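Local coordinates for protein putative prolyl-tRNA synthetase (Leishmania major, PDB 5XIL) that probably attaches L-proline to tRNA(Pro) at the expense of ATP, as a class II aminoacyl-tRNA synthetase, supplying charged tRNA for protein synthesis, at residues 196-201 with 479-484; 295-300 with 311-316. All blocks are in the same frame, centred on the assembly; numbering follows the deposited sequence. Where two conformers were deposited one is given.

Contact 1: residues 196-201 with 479-484; sequences RGRKTE and IPFEQP
An antiparallel strand pairing joins the end of strand 195-198, in the class II catalytic core, to the end of strand 475-480 in the C-terminal zinc-binding part of prolyl-tRNA synthetase. Three main-chain hydrogen bonds hold it. Arg198 and Ile479 form a hydrogen-bonded pair: Ile479 N gives an almost straight bond to Arg198 O (2.8 Å), while Arg198 N reaches Ile479 O at 2.9 Å from above the carbonyl plane. One step on, Phe481 N meets a lone pair of Arg196 O at 3.0 Å, 171° at the hydrogen, which continues the pairing just past the strand end. A water also donates to Arg196 O and accepts from Glu482 N, so two donors grip this carbonyl.

Gly197 faces Pro480 in the non-hydrogen-bonded pair between these bonds, their CA atoms 4.0 Å apart. Gly197 CA packs 3.1 Å from Ile479 O. It also lies under the Phe481 ring, 3.7 Å from its centroid and 5° off the normal, a CH-pi contact centred on the face. With CG anti to its carbonyl carbon (chi1 -66°), Phe481 folds this ring back across the glycine, and Leu176 and Leu179 of helix 168-189 also touch it.

On the sheet face shared by Arg198 and Ile479, the two side chains run alongside each other, and Ile479 CD1 comes 4.0 Å from Arg198 NH2. The guanidinium of Arg196 leads away to salt bridges with Glu180 and Glu187. Thr200 OG1 hydrogen-bonds Glu444 and Thr476 of the C-terminal region, adding a side-chain link beyond the paired strands. This short antiparallel strand pairing, with the Phe481 ring laid over Gly197, joins the class II core to the C-terminal zinc-binding part.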
# COMPACT_ATOMS: atom_id res chain seq x y z
N ARG A 196 -25.66 8.32 -0.39
CA ARG A 196 -25.63 7.04 -1.13
C ARG A 196 -26.82 7.02 -2.03
O ARG A 196 -27.94 7.25 -1.58
CB ARG A 196 -25.74 5.88 -0.14
CG ARG A 196 -24.61 5.75 0.86
CD ARG A 196 -25.12 5.02 2.10
NE ARG A 196 -24.10 4.69 3.09
CZ ARG A 196 -23.60 5.50 3.98
NH1 ARG A 196 -23.96 6.75 4.01
NH2 ARG A 196 -22.76 5.01 4.91
N GLY A 197 -26.61 6.65 -3.30
CA GLY A 197 -27.77 6.55 -4.22
C GLY A 197 -27.39 5.86 -5.53
O GLY A 197 -26.30 5.30 -5.67
N ARG A 198 -28.34 5.86 -6.45
CA ARG A 198 -28.17 5.25 -7.74
C ARG A 198 -28.18 6.33 -8.81
O ARG A 198 -29.00 7.27 -8.79
CB ARG A 198 -29.31 4.27 -8.02
CG ARG A 198 -29.04 3.37 -9.20
CD ARG A 198 -30.23 2.48 -9.58
NE ARG A 198 -31.55 3.11 -9.51
CZ ARG A 198 -32.42 2.97 -8.51
NH1 ARG A 198 -32.11 2.26 -7.42
NH2 ARG A 198 -33.59 3.60 -8.57
N LYS A 199 -27.29 6.21 -9.77
CA LYS A 199 -27.29 7.12 -10.85
C LYS A 199 -28.55 6.90 -11.72
O LYS A 199 -29.08 5.78 -11.79
CB LYS A 199 -26.04 7.00 -11.71
CG LYS A 199 -24.74 7.39 -11.03
CD LYS A 199 -24.64 8.87 -10.79
CE LYS A 199 -23.18 9.24 -10.64
NZ LYS A 199 -23.04 10.67 -10.27
N THR A 200 -29.06 7.98 -12.30
CA THR A 200 -30.08 7.79 -13.37
C THR A 200 -29.51 7.03 -14.56
O THR A 200 -28.26 6.94 -14.80
CB THR A 200 -30.63 9.15 -13.88
OG1 THR A 200 -29.57 9.85 -14.54
CG2 THR A 200 -31.19 9.97 -12.74
N GLU A 201 -30.41 6.53 -15.40
CA GLU A 201 -29.98 5.94 -16.71
C GLU A 201 -29.04 6.83 -17.47
O GLU A 201 -28.01 6.37 -18.01
CB GLU A 201 -31.21 5.62 -17.58
CG GLU A 201 -31.92 4.35 -17.19
CD GLU A 201 -31.10 3.09 -17.42
OE1 GLU A 201 -30.46 2.91 -18.47
OE2 GLU A 201 -31.14 2.24 -16.52
N ILE A 479 -30.31 9.27 -7.35
CA ILE A 479 -31.57 8.97 -6.70
C ILE A 479 -31.15 8.41 -5.33
O ILE A 479 -30.57 7.33 -5.29
CB ILE A 479 -32.37 7.87 -7.41
CG1 ILE A 479 -32.61 8.31 -8.81
CG2 ILE A 479 -33.72 7.72 -6.73
CD1 ILE A 479 -32.50 7.25 -9.83
N PRO A 480 -31.38 9.18 -4.26
CA PRO A 480 -30.92 8.73 -2.93
C PRO A 480 -31.63 7.49 -2.44
O PRO A 480 -32.85 7.38 -2.61
CB PRO A 480 -31.22 9.92 -2.02
CG PRO A 480 -31.50 11.04 -2.88
CD PRO A 480 -31.90 10.56 -4.22
N PHE A 481 -30.89 6.56 -1.84
CA PHE A 481 -31.49 5.38 -1.27
C PHE A 481 -32.38 5.79 -0.09
O PHE A 481 -33.40 5.19 0.13
CB PHE A 481 -30.42 4.37 -0.82
CG PHE A 481 -29.61 3.78 -1.95
CD1 PHE A 481 -30.20 3.42 -3.12
CD2 PHE A 481 -28.28 3.50 -1.80
CE1 PHE A 481 -29.51 2.90 -4.17
CE2 PHE A 481 -27.55 2.94 -2.84
CZ PHE A 481 -28.16 2.65 -4.04
N GLU A 482 -32.00 6.84 0.64
CA GLU A 482 -32.80 7.35 1.74
C GLU A 482 -33.71 8.42 1.16
O GLU A 482 -33.23 9.51 0.90
CB GLU A 482 -31.88 7.95 2.83
CG GLU A 482 -32.62 8.50 4.05
CD GLU A 482 -31.70 8.65 5.27
OE1 GLU A 482 -30.67 9.35 5.18
OE2 GLU A 482 -32.01 8.03 6.30
N GLN A 483 -34.97 8.08 0.91
CA GLN A 483 -35.95 9.00 0.38
C GLN A 483 -36.70 9.74 1.49
O GLN A 483 -36.82 9.23 2.57
CB GLN A 483 -36.98 8.24 -0.45
CG GLN A 483 -36.43 7.66 -1.71
CD GLN A 483 -36.39 8.65 -2.83
OE1 GLN A 483 -37.41 9.22 -3.19
NE2 GLN A 483 -35.22 8.84 -3.42
N PRO A 484 -37.14 10.96 1.24
CA PRO A 484 -38.03 11.70 2.17
C PRO A 484 -39.23 10.89 2.60
O PRO A 484 -39.73 10.08 1.84
CB PRO A 484 -38.56 12.84 1.29
CG PRO A 484 -37.52 13.04 0.27
CD PRO A 484 -36.90 11.70 -0.01
O HOH W 1 -29.21 8.05 0.61

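Contact 2: residues 295-300 with 311-316; sequences IIPVGI and ELLASC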
# COMPACT_ATOMS: atom_id res chain seq x y z
N ILE A 295 3.32 20.43 19.25
CA ILE A 295 3.74 21.02 20.57
C ILE A 295 4.71 22.21 20.32
O ILE A 295 5.76 22.04 19.72
CB ILE A 295 4.42 19.93 21.42
CG1 ILE A 295 3.53 18.71 21.60
CG2 ILE A 295 4.92 20.49 22.78
CD1 ILE A 295 4.29 17.47 22.01
N ILE A 296 4.33 23.40 20.77
CA ILE A 296 5.12 24.56 20.53
C ILE A 296 5.41 25.23 21.89
O ILE A 296 4.46 25.54 22.60
CB ILE A 296 4.34 25.54 19.67
CG1 ILE A 296 3.91 24.85 18.36
CG2 ILE A 296 5.15 26.80 19.44
CD1 ILE A 296 3.00 25.67 17.47
N PRO A 297 6.71 25.45 22.21
CA PRO A 297 7.05 26.12 23.45
C PRO A 297 6.69 27.62 23.38
O PRO A 297 6.76 28.29 22.31
CB PRO A 297 8.57 25.83 23.60
CG PRO A 297 9.03 25.88 22.17
CD PRO A 297 7.91 25.16 21.42
N VAL A 298 6.21 28.15 24.49
CA VAL A 298 5.85 29.56 24.58
C VAL A 298 6.35 30.15 25.93
O VAL A 298 6.79 29.42 26.81
CB VAL A 298 4.34 29.80 24.51
CG1 VAL A 298 3.74 29.25 23.19
CG2 VAL A 298 3.66 29.15 25.71
N GLY A 299 6.28 31.47 26.04
CA GLY A 299 6.61 32.21 27.27
C GLY A 299 8.09 32.30 27.53
O GLY A 299 8.48 32.47 28.67
N ILE A 300 8.92 32.17 26.49
CA ILE A 300 10.37 32.28 26.66
C ILE A 300 10.83 33.69 26.30
O ILE A 300 10.61 34.12 25.18
CB ILE A 300 11.09 31.26 25.75
CG1 ILE A 300 10.74 29.84 26.21
CG2 ILE A 300 12.58 31.51 25.75
CD1 ILE A 300 11.17 28.76 25.25
N GLU A 311 14.79 23.18 30.56
CA GLU A 311 13.75 22.38 31.14
C GLU A 311 12.50 22.40 30.21
O GLU A 311 11.81 21.42 30.09
CB GLU A 311 13.39 22.97 32.51
CG GLU A 311 12.60 22.05 33.43
CD GLU A 311 11.95 22.78 34.60
OE1 GLU A 311 12.04 24.03 34.69
OE2 GLU A 311 11.29 22.11 35.42
N LEU A 312 12.21 23.56 29.66
CA LEU A 312 10.99 23.77 28.90
C LEU A 312 11.09 22.98 27.60
O LEU A 312 10.17 22.27 27.19
CB LEU A 312 10.77 25.26 28.62
CG LEU A 312 9.40 25.59 28.05
CD1 LEU A 312 8.32 25.36 29.12
CD2 LEU A 312 9.35 27.03 27.56
N LEU A 313 12.24 23.05 26.98
CA LEU A 313 12.41 22.33 25.72
C LEU A 313 12.38 20.84 25.95
O LEU A 313 11.81 20.09 25.19
CB LEU A 313 13.71 22.76 25.06
CG LEU A 313 13.71 24.21 24.58
CD1 LEU A 313 15.01 24.41 23.82
CD2 LEU A 313 12.53 24.61 23.71
N ALA A 314 13.01 20.41 27.02
CA ALA A 314 13.03 19.03 27.42
C ALA A 314 11.63 18.49 27.72
O ALA A 314 11.32 17.34 27.44
CB ALA A 314 13.90 18.85 28.65
N SER A 315 10.82 19.31 28.38
CA SER A 315 9.46 18.93 28.67
C SER A 315 8.64 18.78 27.35
O SER A 315 7.76 17.92 27.28
CB SER A 315 8.83 19.92 29.65
OG SER A 315 8.38 21.10 29.01
N CYS A 316 8.94 19.57 26.32
CA CYS A 316 8.27 19.42 25.02
C CYS A 316 8.57 18.06 24.40
O CYS A 316 7.70 17.33 23.97
CB CYS A 316 8.69 20.52 24.07
SG CYS A 316 8.06 22.16 24.46
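Within the beta-alpha-beta unit that opens the anticodon-binding domain, helix 306-325 packs back over strand 293-297, the strand that precedes it. The short segments run almost exactly antiparallel, at 178°, with their axes 8.8 Å apart, and the contact is made by apolar side chains.

Pro297 is the central bump. Its ring projects toward the helix and enters the hollow between Leu312 and Leu313 from one turn and Cys316 from the next. Cys316 SG lies 3.8 Å from Pro297 CB, while Leu313, whose CB does not aim at the strand, bends its end inward so that CD2 comes 4.0 Å from Pro297 CG, the two side chains crossing obliquely. Nearer the start of the strand, Ile295 CG2 abuts Cys316 SG at 3.9 Å, so that the sulfur is touched by both Ile295 and Pro297. Ile296, between them, turns away to Phe344 of helix 340-350 on the other side of the sheet.

Beyond the strand the chain swings through Gly299, which has a positive phi (75°), and brings Ile300 back toward the helix. Leu312, with CG anti to its backbone N (chi1 -170°), pushes CD2 into the bend thus formed, 3.6 Å from Val298 O. Leu358 of the neighbouring strand 354-358 also touches Leu312 and Cys316, extending the apolar layer beneath the helix. The packing is tightest at the bend, where the single methyl Leu312 CD2 sits 3.4 Å from Ile300 CD1 and equally close to Ile300 CG1.

Overall arrangement
Contacts 1 and 2 lie on opposite sides of the chain's centre, with their own centres 53 Å apart and their nearest atoms about 34 Å apart. Contact 2 is nested in sequence within the long loop that contact 1 closes: the chain leaves the catalytic core, builds the anticodon-binding domain, and returns through the C-terminal part to pair with the core again. Contact 1 is thus a junction between parts, whereas contact 2 lies within a single domain. A bound magnesium lies about 10 Å from the Arg198 side chain and the zinc about 12 Å from that of Thr200; contact 2 is remote from the annotated sites.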